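Local atomic coordinates of NADPH Quinone Oxidoreductase (PDB entry 4F8Y), a protein that binds flavin-adenine dinucleotide and menadione and, as an NADPH:quinone oxidoreductase, probably uses NADPH to reduce quinones. Residues Ser34-Tyr39 with Lys93-Arg98; His53-Leu58 with Phe104-Lys109; Asp69-Ala74 with Arg98-Asp103. All blocks are in the same frame, centred on the assembly; numbering follows the deposited sequence.

Interaction 1: Ser34-Tyr39 with Lys93-Arg98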
loop_
_atom_site.group_PDB
_atom_site.type_symbol
_atom_site.label_atom_id
_atom_site.label_comp_id
_atom_site.label_asym_id
_atom_site.label_seq_id
_atom_site.Cartn_x
_atom_site.Cartn_y
_atom_site.Cartn_z
ATOM N N SER A 34 -11.658 -17.323 11.863
ATOM C CA SER A 34 -10.524 -17.821 11.090
ATOM C C SER A 34 -9.450 -16.736 10.876
ATOM O O SER A 34 -9.750 -15.599 10.494
ATOM C CB SER A 34 -10.985 -18.443 9.766
ATOM O OG SER A 34 -11.007 -17.495 8.715
ATOM N N THR A 35 -8.201 -17.097 11.160
ATOM C CA THR A 35 -7.081 -16.170 11.045
ATOM C C THR A 35 -6.293 -16.409 9.748
ATOM O O THR A 35 -5.929 -17.545 9.414
ATOM C CB THR A 35 -6.128 -16.264 12.272
ATOM O OG1 THR A 35 -6.833 -15.908 13.473
ATOM C CG2 THR A 35 -4.929 -15.336 12.094
ATOM N N LEU A 36 -6.053 -15.331 9.015
ATOM C CA LEU A 36 -5.238 -15.384 7.817
ATOM C C LEU A 36 -3.923 -14.635 8.078
ATOM O O LEU A 36 -3.856 -13.401 8.040
ATOM C CB LEU A 36 -6.003 -14.791 6.632
ATOM C CG LEU A 36 -5.232 -14.652 5.332
ATOM C CD1 LEU A 36 -4.664 -15.997 4.920
ATOM C CD2 LEU A 36 -6.138 -14.051 4.262
ATOM N N ASP A 37 -2.884 -15.397 8.389
ATOM C CA ASP A 37 -1.556 -14.843 8.575
ATOM C C ASP A 37 -0.902 -14.760 7.192
ATOM O O ASP A 37 -0.384 -15.759 6.668
ATOM C CB ASP A 37 -0.767 -15.744 9.532
ATOM C CG ASP A 37 0.546 -15.132 9.985
ATOM O OD1 ASP A 37 1.154 -14.346 9.237
ATOM O OD2 ASP A 37 0.991 -15.464 11.097
ATOM N N LEU A 38 -0.958 -13.579 6.580
ATOM C CA LEU A 38 -0.438 -13.412 5.225
ATOM C C LEU A 38 1.042 -13.815 5.128
ATOM O O LEU A 38 1.469 -14.420 4.139
ATOM C CB LEU A 38 -0.656 -11.974 4.732
ATOM C CG LEU A 38 -2.103 -11.496 4.629
ATOM C CD1 LEU A 38 -2.151 -10.038 4.212
ATOM C CD2 LEU A 38 -2.891 -12.369 3.674
ATOM N N TYR A 39 1.819 -13.493 6.162
ATOM C CA TYR A 39 3.246 -13.820 6.177
ATOM C C TYR A 39 3.504 -15.318 6.337
ATOM O O TYR A 39 4.380 -15.883 5.681
ATOM C CB TYR A 39 3.976 -13.019 7.266
ATOM C CG TYR A 39 4.514 -11.689 6.777
ATOM C CD1 TYR A 39 5.778 -11.603 6.214
ATOM C CD2 TYR A 39 3.755 -10.525 6.867
ATOM C CE1 TYR A 39 6.279 -10.399 5.755
ATOM C CE2 TYR A 39 4.246 -9.316 6.418
ATOM C CZ TYR A 39 5.513 -9.259 5.857
ATOM O OH TYR A 39 6.028 -8.062 5.398
ATOM N N LYS A 93 -1.235 -4.787 1.094
ATOM C CA LYS A 93 -1.669 -3.991 -0.060
ATOM C C LYS A 93 -1.927 -4.893 -1.278
ATOM O O LYS A 93 -2.892 -4.702 -2.015
ATOM C CB LYS A 93 -0.650 -2.899 -0.383
ATOM C CG LYS A 93 -0.955 -2.076 -1.634
ATOM C CD LYS A 93 -2.402 -1.603 -1.669
ATOM C CE LYS A 93 -2.606 -0.507 -2.698
ATOM N NZ LYS A 93 -2.331 -0.959 -4.091
ATOM N N GLY A 94 -1.072 -5.891 -1.470
ATOM C CA GLY A 94 -1.263 -6.870 -2.520
ATOM C C GLY A 94 -2.417 -7.819 -2.249
ATOM O O GLY A 94 -3.019 -8.347 -3.189
ATOM N N PHE A 95 -2.728 -8.040 -0.976
ATOM C CA PHE A 95 -3.917 -8.820 -0.604
ATOM C C PHE A 95 -5.189 -8.170 -1.176
ATOM O O PHE A 95 -6.038 -8.837 -1.772
ATOM C CB PHE A 95 -4.014 -8.981 0.926
ATOM C CG PHE A 95 -5.294 -9.634 1.393
ATOM C CD1 PHE A 95 -5.492 -11.002 1.233
ATOM C CD2 PHE A 95 -6.300 -8.874 1.986
ATOM C CE1 PHE A 95 -6.668 -11.604 1.655
ATOM C CE2 PHE A 95 -7.486 -9.464 2.404
ATOM C CZ PHE A 95 -7.669 -10.834 2.239
ATOM N N ILE A 96 -5.292 -6.857 -1.007
ATOM C CA ILE A 96 -6.365 -6.064 -1.597
ATOM C C ILE A 96 -6.328 -6.085 -3.122
ATOM O O ILE A 96 -7.330 -6.392 -3.758
ATOM C CB ILE A 96 -6.311 -4.589 -1.115
ATOM C CG1 ILE A 96 -6.307 -4.521 0.414
ATOM C CG2 ILE A 96 -7.474 -3.801 -1.688
ATOM C CD1 ILE A 96 -7.476 -5.265 1.050
ATOM N N ASP A 97 -5.173 -5.750 -3.700
ATOM C CA ASP A 97 -4.995 -5.738 -5.151
ATOM C C ASP A 97 -5.463 -7.041 -5.798
ATOM O O ASP A 97 -6.166 -7.030 -6.807
ATOM C CB ASP A 97 -3.525 -5.539 -5.538
ATOM C CG ASP A 97 -2.992 -4.171 -5.194
ATOM O OD1 ASP A 97 -3.784 -3.261 -4.868
ATOM O OD2 ASP A 97 -1.758 -4.019 -5.260
ATOM N N ARG A 98 -5.051 -8.169 -5.233
ATOM C CA ARG A 98 -5.286 -9.450 -5.893
ATOM C C ARG A 98 -6.633 -10.089 -5.569
ATOM O O ARG A 98 -7.213 -10.768 -6.416
ATOM C CB ARG A 98 -4.154 -10.422 -5.585
ATOM C CG ARG A 98 -2.809 -9.953 -6.062
ATOM C CD ARG A 98 -1.840 -11.090 -5.956
ATOM N NE ARG A 98 -2.226 -12.194 -6.830
ATOM C CZ ARG A 98 -1.561 -13.340 -6.908
ATOM N NH1 ARG A 98 -0.491 -13.531 -6.149
ATOM N NH2 ARG A 98 -1.970 -14.295 -7.732
#

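Interaction 2: His53-Leu58 with Phe104-Lys109. With VK3 (menadione), chain F; FAD (flavin-adenine dinucleotide), chain G.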
loop_
_atom_site.group_PDB
_atom_site.type_symbol
_atom_site.label_atom_id
_atom_site.label_comp_id
_atom_site.label_asym_id
_atom_site.label_seq_id
_atom_site.Cartn_x
_atom_site.Cartn_y
_atom_site.Cartn_z
ATOM N N HIS A 53 -3.185 -13.159 -19.809
ATOM C CA HIS A 53 -4.046 -13.287 -18.646
ATOM C C HIS A 53 -4.722 -11.960 -18.364
ATOM O O HIS A 53 -4.188 -11.093 -17.675
ATOM C CB HIS A 53 -3.230 -13.781 -17.465
ATOM C CG HIS A 53 -2.304 -14.894 -17.826
ATOM N ND1 HIS A 53 -1.001 -14.676 -18.222
ATOM C CD2 HIS A 53 -2.504 -16.231 -17.898
ATOM C CE1 HIS A 53 -0.429 -15.835 -18.496
ATOM N NE2 HIS A 53 -1.318 -16.795 -18.308
ATOM N N LYS A 54 -5.913 -11.822 -18.932
ATOM C CA LYS A 54 -6.613 -10.555 -18.976
ATOM C C LYS A 54 -7.060 -10.120 -17.593
ATOM O O LYS A 54 -7.321 -10.947 -16.716
ATOM C CB LYS A 54 -7.822 -10.648 -19.919
ATOM N N ARG A 55 -7.132 -8.807 -17.412
ATOM C CA ARG A 55 -7.616 -8.209 -16.184
ATOM C C ARG A 55 -9.058 -8.647 -15.947
ATOM O O ARG A 55 -9.504 -8.777 -14.803
ATOM C CB ARG A 55 -7.524 -6.688 -16.296
ATOM C CG ARG A 55 -7.624 -5.955 -14.987
ATOM C CD ARG A 55 -7.519 -4.462 -15.179
ATOM N NE ARG A 55 -8.427 -3.774 -14.266
ATOM C CZ ARG A 55 -8.776 -2.494 -14.365
ATOM N NH1 ARG A 55 -9.628 -1.973 -13.487
ATOM N NH2 ARG A 55 -8.279 -1.739 -15.345
ATOM N N ARG A 56 -9.779 -8.890 -17.037
ATOM C CA ARG A 56 -11.179 -9.297 -16.962
ATOM C C ARG A 56 -11.383 -10.589 -16.169
ATOM O O ARG A 56 -12.469 -10.837 -15.633
ATOM C CB ARG A 56 -11.752 -9.460 -18.374
ATOM N N ASP A 57 -10.330 -11.401 -16.094
ATOM C CA ASP A 57 -10.419 -12.761 -15.558
ATOM C C ASP A 57 -9.897 -12.890 -14.134
ATOM O O ASP A 57 -9.816 -13.991 -13.603
ATOM C CB ASP A 57 -9.646 -13.726 -16.467
ATOM C CG ASP A 57 -10.258 -13.837 -17.843
ATOM O OD1 ASP A 57 -11.491 -14.045 -17.915
ATOM O OD2 ASP A 57 -9.518 -13.709 -18.846
ATOM N N LEU A 58 -9.550 -11.768 -13.515
ATOM C CA LEU A 58 -8.870 -11.790 -12.221
ATOM C C LEU A 58 -9.720 -12.466 -11.149
ATOM O O LEU A 58 -9.206 -13.216 -10.327
ATOM C CB LEU A 58 -8.438 -10.373 -11.801
ATOM C CG LEU A 58 -7.317 -9.734 -12.640
ATOM C CD1 LEU A 58 -7.074 -8.309 -12.211
ATOM C CD2 LEU A 58 -6.029 -10.541 -12.550
ATOM N N PHE A 104 -15.703 -9.372 -8.139
ATOM C CA PHE A 104 -15.788 -10.053 -6.862
ATOM C C PHE A 104 -16.141 -9.072 -5.748
ATOM O O PHE A 104 -17.204 -9.175 -5.124
ATOM C CB PHE A 104 -14.498 -10.802 -6.521
ATOM C CG PHE A 104 -14.536 -11.451 -5.161
ATOM C CD1 PHE A 104 -15.277 -12.606 -4.949
ATOM C CD2 PHE A 104 -13.870 -10.882 -4.087
ATOM C CE1 PHE A 104 -15.337 -13.192 -3.697
ATOM C CE2 PHE A 104 -13.931 -11.469 -2.828
ATOM C CZ PHE A 104 -14.663 -12.625 -2.639
ATOM N N ALA A 105 -15.250 -8.114 -5.515
ATOM C CA ALA A 105 -15.405 -7.175 -4.408
ATOM C C ALA A 105 -16.284 -5.992 -4.785
ATOM O O ALA A 105 -16.948 -5.408 -3.930
ATOM C CB ALA A 105 -14.057 -6.696 -3.933
ATOM N N TYR A 106 -16.289 -5.654 -6.070
ATOM C CA TYR A 106 -17.024 -4.505 -6.569
ATOM C C TYR A 106 -17.291 -4.682 -8.067
ATOM O O TYR A 106 -16.804 -5.619 -8.692
ATOM C CB TYR A 106 -16.206 -3.233 -6.350
ATOM C CG TYR A 106 -14.977 -3.185 -7.236
ATOM C CD1 TYR A 106 -13.808 -3.851 -6.873
ATOM C CD2 TYR A 106 -14.995 -2.498 -8.445
ATOM C CE1 TYR A 106 -12.693 -3.826 -7.686
ATOM C CE2 TYR A 106 -13.881 -2.469 -9.268
ATOM C CZ TYR A 106 -12.733 -3.133 -8.885
ATOM O OH TYR A 106 -11.621 -3.101 -9.697
ATOM N N SER A 107 -18.076 -3.776 -8.634
ATOM C CA SER A 107 -18.266 -3.717 -10.075
ATOM C C SER A 107 -18.702 -2.307 -10.441
ATOM O O SER A 107 -18.776 -1.421 -9.588
ATOM C CB SER A 107 -19.279 -4.759 -10.566
ATOM O OG SER A 107 -20.595 -4.460 -10.135
ATOM N N TYR A 108 -18.994 -2.083 -11.710
ATOM C CA TYR A 108 -19.200 -0.716 -12.142
ATOM C C TYR A 108 -20.672 -0.316 -12.298
ATOM O O TYR A 108 -21.419 -0.902 -13.093
ATOM C CB TYR A 108 -18.372 -0.446 -13.396
ATOM C CG TYR A 108 -16.929 -0.899 -13.245
ATOM C CD1 TYR A 108 -16.555 -2.215 -13.522
ATOM C CD2 TYR A 108 -15.941 -0.017 -12.807
ATOM C CE1 TYR A 108 -15.229 -2.637 -13.383
ATOM C CE2 TYR A 108 -14.615 -0.434 -12.662
ATOM C CZ TYR A 108 -14.265 -1.741 -12.953
ATOM O OH TYR A 108 -12.955 -2.148 -12.812
ATOM N N LYS A 109 -21.083 0.668 -11.499
ATOM C CA LYS A 109 -22.351 1.353 -11.710
ATOM C C LYS A 109 -22.293 2.070 -13.063
ATOM O O LYS A 109 -21.209 2.293 -13.608
ATOM C CB LYS A 109 -22.612 2.370 -10.595
ATOM C CG LYS A 109 -23.144 1.774 -9.315
ATOM C CD LYS A 109 -23.208 2.832 -8.228
ATOM C CE LYS A 109 -24.313 3.845 -8.484
ATOM N NZ LYS A 109 -25.668 3.265 -8.267
HETATM C C1K VK3 F . -11.153 0.044 -7.994
HETATM O O1K VK3 F . -10.872 -1.295 -7.736
HETATM C C2K VK3 F . -11.324 0.957 -6.840
HETATM C C3K VK3 F . -11.633 2.273 -7.061
HETATM C C4K VK3 F . -11.785 2.758 -8.388
HETATM O O4K VK3 F . -12.127 4.103 -8.605
HETATM C C5K VK3 F . -11.619 1.877 -9.508
HETATM C C6K VK3 F . -11.763 2.349 -10.837
HETATM C C7K VK3 F . -11.592 1.503 -11.898
HETATM C C8K VK3 F . -11.262 0.075 -11.652
HETATM C C9K VK3 F . -11.125 -0.384 -10.372
HETATM C C10 VK3 F . -11.293 0.493 -9.274
HETATM C C11 VK3 F . -11.829 3.187 -5.858
HETATM P PA FAD G . -4.432 0.256 -19.765
HETATM O O1A FAD G . -5.617 -0.746 -19.223
HETATM O O2A FAD G . -3.248 -0.458 -20.240
HETATM O O5B FAD G . -5.015 1.213 -20.940
HETATM C C5B FAD G . -5.943 2.166 -20.549
HETATM C C4B FAD G . -6.510 2.840 -21.772
HETATM O O4B FAD G . -5.500 3.501 -22.608
HETATM C C3B FAD G . -7.204 1.838 -22.776
HETATM O O3B FAD G . -8.497 2.131 -23.211
HETATM C C2B FAD G . -6.083 1.547 -23.764
HETATM O O2B FAD G . -6.342 0.764 -24.896
HETATM C C1B FAD G . -5.494 2.903 -23.869
HETATM N N9A FAD G . -4.175 3.011 -24.491
HETATM C C8A FAD G . -3.106 2.209 -24.387
HETATM N N7A FAD G . -2.107 2.739 -25.186
HETATM C C5A FAD G . -2.587 3.882 -25.780
HETATM C C6A FAD G . -2.050 4.794 -26.659
HETATM N N6A FAD G . -0.696 4.656 -27.158
HETATM N N1A FAD G . -2.776 5.825 -27.073
HETATM C C2A FAD G . -4.043 5.997 -26.635
HETATM N N3A FAD G . -4.583 5.107 -25.770
HETATM C C4A FAD G . -3.851 4.061 -25.355
HETATM N N1 FAD G . -8.529 4.070 -10.534
HETATM C C2 FAD G . -9.089 5.146 -9.589
HETATM O O2 FAD G . -9.078 6.438 -10.084
HETATM N N3 FAD G . -8.542 5.003 -8.142
HETATM C C4 FAD G . -8.470 3.561 -7.474
HETATM O O4 FAD G . -7.930 3.534 -6.183
HETATM C C4X FAD G . -7.932 2.488 -8.461
HETATM N N5 FAD G . -7.771 1.096 -8.054
HETATM C C5X FAD G . -7.467 0.057 -9.024
HETATM C C6 FAD G . -7.075 -1.185 -8.503
HETATM C C7 FAD G . -6.750 -2.198 -9.351
HETATM C C7M FAD G . -6.299 -3.522 -8.734
HETATM C C8 FAD G . -6.803 -2.011 -10.693
HETATM C C8M FAD G . -6.437 -3.146 -11.656
HETATM C C9 FAD G . -7.186 -0.796 -11.199
HETATM C C9A FAD G . -7.526 0.253 -10.311
HETATM N N10 FAD G . -7.910 1.531 -10.856
HETATM C C10 FAD G . -8.185 2.688 -9.988
HETATM C "C1'" FAD G . -7.755 1.802 -12.269
HETATM C "C2'" FAD G . -6.348 2.201 -12.710
HETATM O "O2'" FAD G . -5.828 3.360 -12.109
HETATM C "C3'" FAD G . -6.196 2.172 -14.222
HETATM O "O3'" FAD G . -6.591 0.945 -14.774
HETATM C "C4'" FAD G . -4.839 2.703 -14.684
HETATM O "O4'" FAD G . -4.405 3.880 -14.072
HETATM C "C5'" FAD G . -4.658 2.780 -16.187
HETATM O "O5'" FAD G . -3.328 2.613 -16.573
HETATM P P FAD G . -2.990 1.279 -17.454
HETATM O O1P FAD G . -1.481 1.413 -18.073
HETATM O O2P FAD G . -3.214 0.075 -16.641
HETATM O O3P FAD G . -4.125 1.376 -18.627
#

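Interaction 3: Asp69-Ala74 with Arg98-Asp103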
loop_
_atom_site.group_PDB
_atom_site.type_symbol
_atom_site.label_atom_id
_atom_site.label_comp_id
_atom_site.label_asym_id
_atom_site.label_seq_id
_atom_site.Cartn_x
_atom_site.Cartn_y
_atom_site.Cartn_z
ATOM N N ASP A 69 -12.770 -16.927 -1.203
ATOM C CA ASP A 69 -13.748 -17.711 -0.452
ATOM C C ASP A 69 -13.781 -17.353 1.036
ATOM O O ASP A 69 -14.844 -17.401 1.662
ATOM C CB ASP A 69 -13.489 -19.207 -0.640
ATOM C CG ASP A 69 -13.915 -19.706 -2.010
ATOM O OD1 ASP A 69 -14.688 -18.997 -2.689
ATOM O OD2 ASP A 69 -13.477 -20.808 -2.405
ATOM N N LEU A 70 -12.620 -17.003 1.599
ATOM C CA LEU A 70 -12.530 -16.521 2.985
ATOM C C LEU A 70 -13.300 -15.199 3.160
ATOM O O LEU A 70 -14.097 -15.030 4.098
ATOM C CB LEU A 70 -11.061 -16.341 3.401
ATOM C CG LEU A 70 -10.269 -17.567 3.869
ATOM C CD1 LEU A 70 -8.792 -17.226 4.020
ATOM C CD2 LEU A 70 -10.830 -18.114 5.194
ATOM N N VAL A 71 -13.071 -14.264 2.241
ATOM C CA VAL A 71 -13.799 -12.996 2.265
ATOM C C VAL A 71 -15.309 -13.199 2.170
ATOM O O VAL A 71 -16.058 -12.614 2.935
ATOM C CB VAL A 71 -13.327 -12.037 1.158
ATOM C CG1 VAL A 71 -14.264 -10.838 1.064
ATOM C CG2 VAL A 71 -11.900 -11.594 1.433
ATOM N N THR A 72 -15.746 -14.045 1.244
ATOM C CA THR A 72 -17.172 -14.299 1.054
ATOM C C THR A 72 -17.805 -14.918 2.302
ATOM O O THR A 72 -18.936 -14.598 2.674
ATOM C CB THR A 72 -17.424 -15.227 -0.158
ATOM O OG1 THR A 72 -16.918 -14.610 -1.356
ATOM C CG2 THR A 72 -18.923 -15.523 -0.306
ATOM N N TRP A 73 -17.058 -15.807 2.938
ATOM C CA TRP A 73 -17.506 -16.510 4.134
ATOM C C TRP A 73 -17.715 -15.545 5.318
ATOM O O TRP A 73 -18.717 -15.624 6.031
ATOM C CB TRP A 73 -16.484 -17.618 4.444
ATOM C CG TRP A 73 -16.528 -18.249 5.810
ATOM C CD1 TRP A 73 -17.210 -19.374 6.177
ATOM C CD2 TRP A 73 -15.813 -17.816 6.975
ATOM N NE1 TRP A 73 -16.981 -19.655 7.506
ATOM C CE2 TRP A 73 -16.127 -18.714 8.017
ATOM C CE3 TRP A 73 -14.949 -16.744 7.242
ATOM C CZ2 TRP A 73 -15.604 -18.578 9.302
ATOM C CZ3 TRP A 73 -14.431 -16.612 8.523
ATOM C CH2 TRP A 73 -14.755 -17.526 9.532
ATOM N N ALA A 74 -16.785 -14.610 5.491
ATOM C CA ALA A 74 -16.801 -13.691 6.630
ATOM C C ALA A 74 -18.031 -12.784 6.707
ATOM O O ALA A 74 -18.545 -12.321 5.691
ATOM C CB ALA A 74 -15.531 -12.850 6.635
ATOM N N ARG A 98 -5.051 -8.169 -5.233
ATOM C CA ARG A 98 -5.286 -9.450 -5.893
ATOM C C ARG A 98 -6.633 -10.089 -5.569
ATOM O O ARG A 98 -7.213 -10.768 -6.416
ATOM C CB ARG A 98 -4.154 -10.422 -5.585
ATOM C CG ARG A 98 -2.809 -9.953 -6.062
ATOM C CD ARG A 98 -1.840 -11.090 -5.956
ATOM N NE ARG A 98 -2.226 -12.194 -6.830
ATOM C CZ ARG A 98 -1.561 -13.340 -6.908
ATOM N NH1 ARG A 98 -0.491 -13.531 -6.149
ATOM N NH2 ARG A 98 -1.970 -14.295 -7.732
ATOM N N VAL A 99 -7.127 -9.860 -4.354
ATOM C CA VAL A 99 -8.371 -10.471 -3.879
ATOM C C VAL A 99 -9.626 -9.590 -4.083
ATOM O O VAL A 99 -10.672 -10.068 -4.539
ATOM C CB VAL A 99 -8.249 -10.872 -2.391
ATOM C CG1 VAL A 99 -9.556 -11.474 -1.885
ATOM C CG2 VAL A 99 -7.085 -11.830 -2.204
ATOM N N PHE A 100 -9.526 -8.310 -3.740
ATOM C CA PHE A 100 -10.655 -7.401 -3.901
ATOM C C PHE A 100 -10.729 -6.898 -5.340
ATOM O O PHE A 100 -10.491 -5.722 -5.610
ATOM C CB PHE A 100 -10.551 -6.238 -2.903
ATOM C CG PHE A 100 -10.798 -6.652 -1.474
ATOM C CD1 PHE A 100 -9.997 -7.619 -0.864
ATOM C CD2 PHE A 100 -11.832 -6.082 -0.738
ATOM C CE1 PHE A 100 -10.223 -8.009 0.442
ATOM C CE2 PHE A 100 -12.066 -6.472 0.579
ATOM C CZ PHE A 100 -11.260 -7.435 1.167
ATOM N N VAL A 101 -11.068 -7.797 -6.262
ATOM C CA VAL A 101 -11.002 -7.494 -7.692
ATOM C C VAL A 101 -12.379 -7.211 -8.303
ATOM O O VAL A 101 -13.405 -7.539 -7.722
ATOM C CB VAL A 101 -10.298 -8.630 -8.482
ATOM C CG1 VAL A 101 -8.825 -8.730 -8.098
ATOM C CG2 VAL A 101 -11.000 -9.957 -8.246
ATOM N N ALA A 102 -12.396 -6.582 -9.472
ATOM C CA ALA A 102 -13.652 -6.324 -10.164
ATOM C C ALA A 102 -14.352 -7.638 -10.463
ATOM O O ALA A 102 -13.725 -8.597 -10.901
ATOM C CB ALA A 102 -13.410 -5.542 -11.443
ATOM N N ASP A 103 -15.653 -7.667 -10.204
ATOM C CA ASP A 103 -16.480 -8.858 -10.368
ATOM C C ASP A 103 -16.410 -9.797 -9.174
ATOM O O ASP A 103 -16.981 -10.885 -9.190
ATOM C CB ASP A 103 -16.147 -9.576 -11.662
ATOM C CG ASP A 103 -16.588 -8.795 -12.855
ATOM O OD1 ASP A 103 -17.639 -8.126 -12.740
ATOM O OD2 ASP A 103 -15.891 -8.837 -13.889
#

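Interaction 1: Ser34-Tyr39 with Lys93-Arg98
Leu36, on strand 32-37 at the edge of the flavodoxin-like parallel sheet within this chain, and Leu38, two residues further on, receive Phe95, which reaches across from helix 90-99. This is the strand-to-helix packing of an alpha/beta sandwich, and it is wholly buried and apolar, with no hydrogen bond between the two segments. The phenyl ring takes a methyl group from each leucine. CD2 of Leu36 meets CE1 of Phe95 at 3.6 Å, the two side chains arriving from opposite directions. CD2 of Leu38 lies 3.8 Å from Phe95 CD1, but here the side chains cross at about a right angle, and CD1 of the same leucine reaches back to Phe95 CB at 3.9 Å. Leu38 thus straddles the root of the aromatic side chain while Leu36 takes its outer part. Phe95 can extend this far from its helix because CG is anti to the backbone N (chi1 173°). Backbone hydrogen bonds of Leu36 and Leu38 to strand 2-7 place the two leucines, and Leu70 and Tyr67 of helix 65-73 pack against Leu36.

The polar interactions belong to the helix itself and to the dimer. Lys93 and Asp97, one helical turn apart, form a salt bridge on a part of the helix turned away from the strand. The ammonium group of Lys93 is also hydrogen-bonded to the carbonyl oxygens of Trp84 and Met88 of the second subunit, so this buried charge is gripped from both chains. Phe95 thus turns the helix toward the sheet, while the charged pair is part of its meeting with the partner subunit. In that pair, Lys93 NZ approaches Asp97 OD1 at 2.8 Å on the syn lone pair of the carboxylate oxygen.

Interaction 2: His53-Leu58 with Phe104-Lys109
Arg55 faces Tyr108 and, more distantly, Tyr106 across the menadione pocket of this flavodoxin-like quinone reductase, and the bound quinone and the flavin complete the contact. The two segments bury little surface against each other, since much of what they enclose is ligand. Along 53-58, the loop passes from His53 and Lys54 into a short 3-10 turn that begins at Arg55, where a bond from Leu58 N to Arg55 O closes the turn behind the arginine.

The side chain of Arg55 starts out extended, CG anti to the backbone N (chi1 -164°), and then bends at chi3. Its guanidinium plane comes to lie against the dimethylbenzene end of the flavin: the methyl carbon C8M of FAD sits 3.2 Å above one face, offset toward the rim. At the edge of the same group, NH1 of Arg55 is 3.2 Å from C8K of menadione. The hydroxyl OH of Tyr108 lies 3.4 Å from Arg55 NH1, and the guanidinium and the tyrosine ring are inclined by 69°. NH2 is directed elsewhere, forming a salt bridge with Glu167 of the second subunit, which itself hydrogen-bonds FAD. A carboxylate from the partner chain thereby helps to fix the rotation of the guanidinium.

On the opposing strand 106-108, alternate residues Tyr106 and Tyr108 both send rings to the quinone and both pack on Leu113, the fourth residue of the menadione site, while Trp85 of the second subunit meets the Tyr106 ring almost perpendicularly. Tyr108 presents its ring edge to the quinone's benzenoid rim, its CE2 lying 3.7 Å from menadione C7K.

Interaction 3: Asp69-Ala74 with Arg98-Asp103
Val71 of helix 65-73 packs on Val99 and Phe100, where helix 90-99 runs out into a loop. The interaction is entirely apolar and buried. A single methyl, CG2 of Val71, does all the close touching: it lies 4.1 Å from CG1 of Val99 and equally 4.1 Å from CE1 of Phe100. The two valines slide past each other in opposite directions, whereas Val71 and the phenyl side chain meet at a slant. CG1 of Val99 reaches this methyl by standing anti to its own backbone N (chi1 178°).

Backbone geometry accounts for the approach of Phe100. It is the first residue to leave helical conformation and the centre of an inverse gamma turn, in which Val101 N makes a weak hydrogen bond of 2.9 Å to Val99 O. Its CB does not aim directly at helix 65-73, yet the ring end swings nearer, and Trp85 of the second subunit packs against this aromatic as well.

Lys120 NZ donates to the carbonyl oxygens of Thr72 and Ala74 where helix 65-73 ends. Arg98 is salt-bridged to Glu63 through NH2 and hydrogen-bonded to Asp44 O through NH1. Two helices on one side of a parallel sheet, joined through strand 76-82, are characteristic of the flavodoxin-like alpha/beta/alpha fold.

Overall arrangement
From the N terminus, strand 32-37 supplies the first half of interaction 1, whose loop closes only when helix 90-99 is reached. Before that, the chain passes 53-58, which opens interaction 2, and helix 65-73, which opens interaction 3. Interaction 1 therefore crosses both others, while interaction 3 is nested inside the loop that interaction 2 closes at strand 106-108. Interactions 1 and 3 share helix 90-99 and Arg98, and Phe95 CE2 touches Phe100 CE1 at 3.7 Å, making one continuous core beside the sheet. Ala105 packs on Phe100, carrying that core on to the quinone pocket, where the second subunit also contributes.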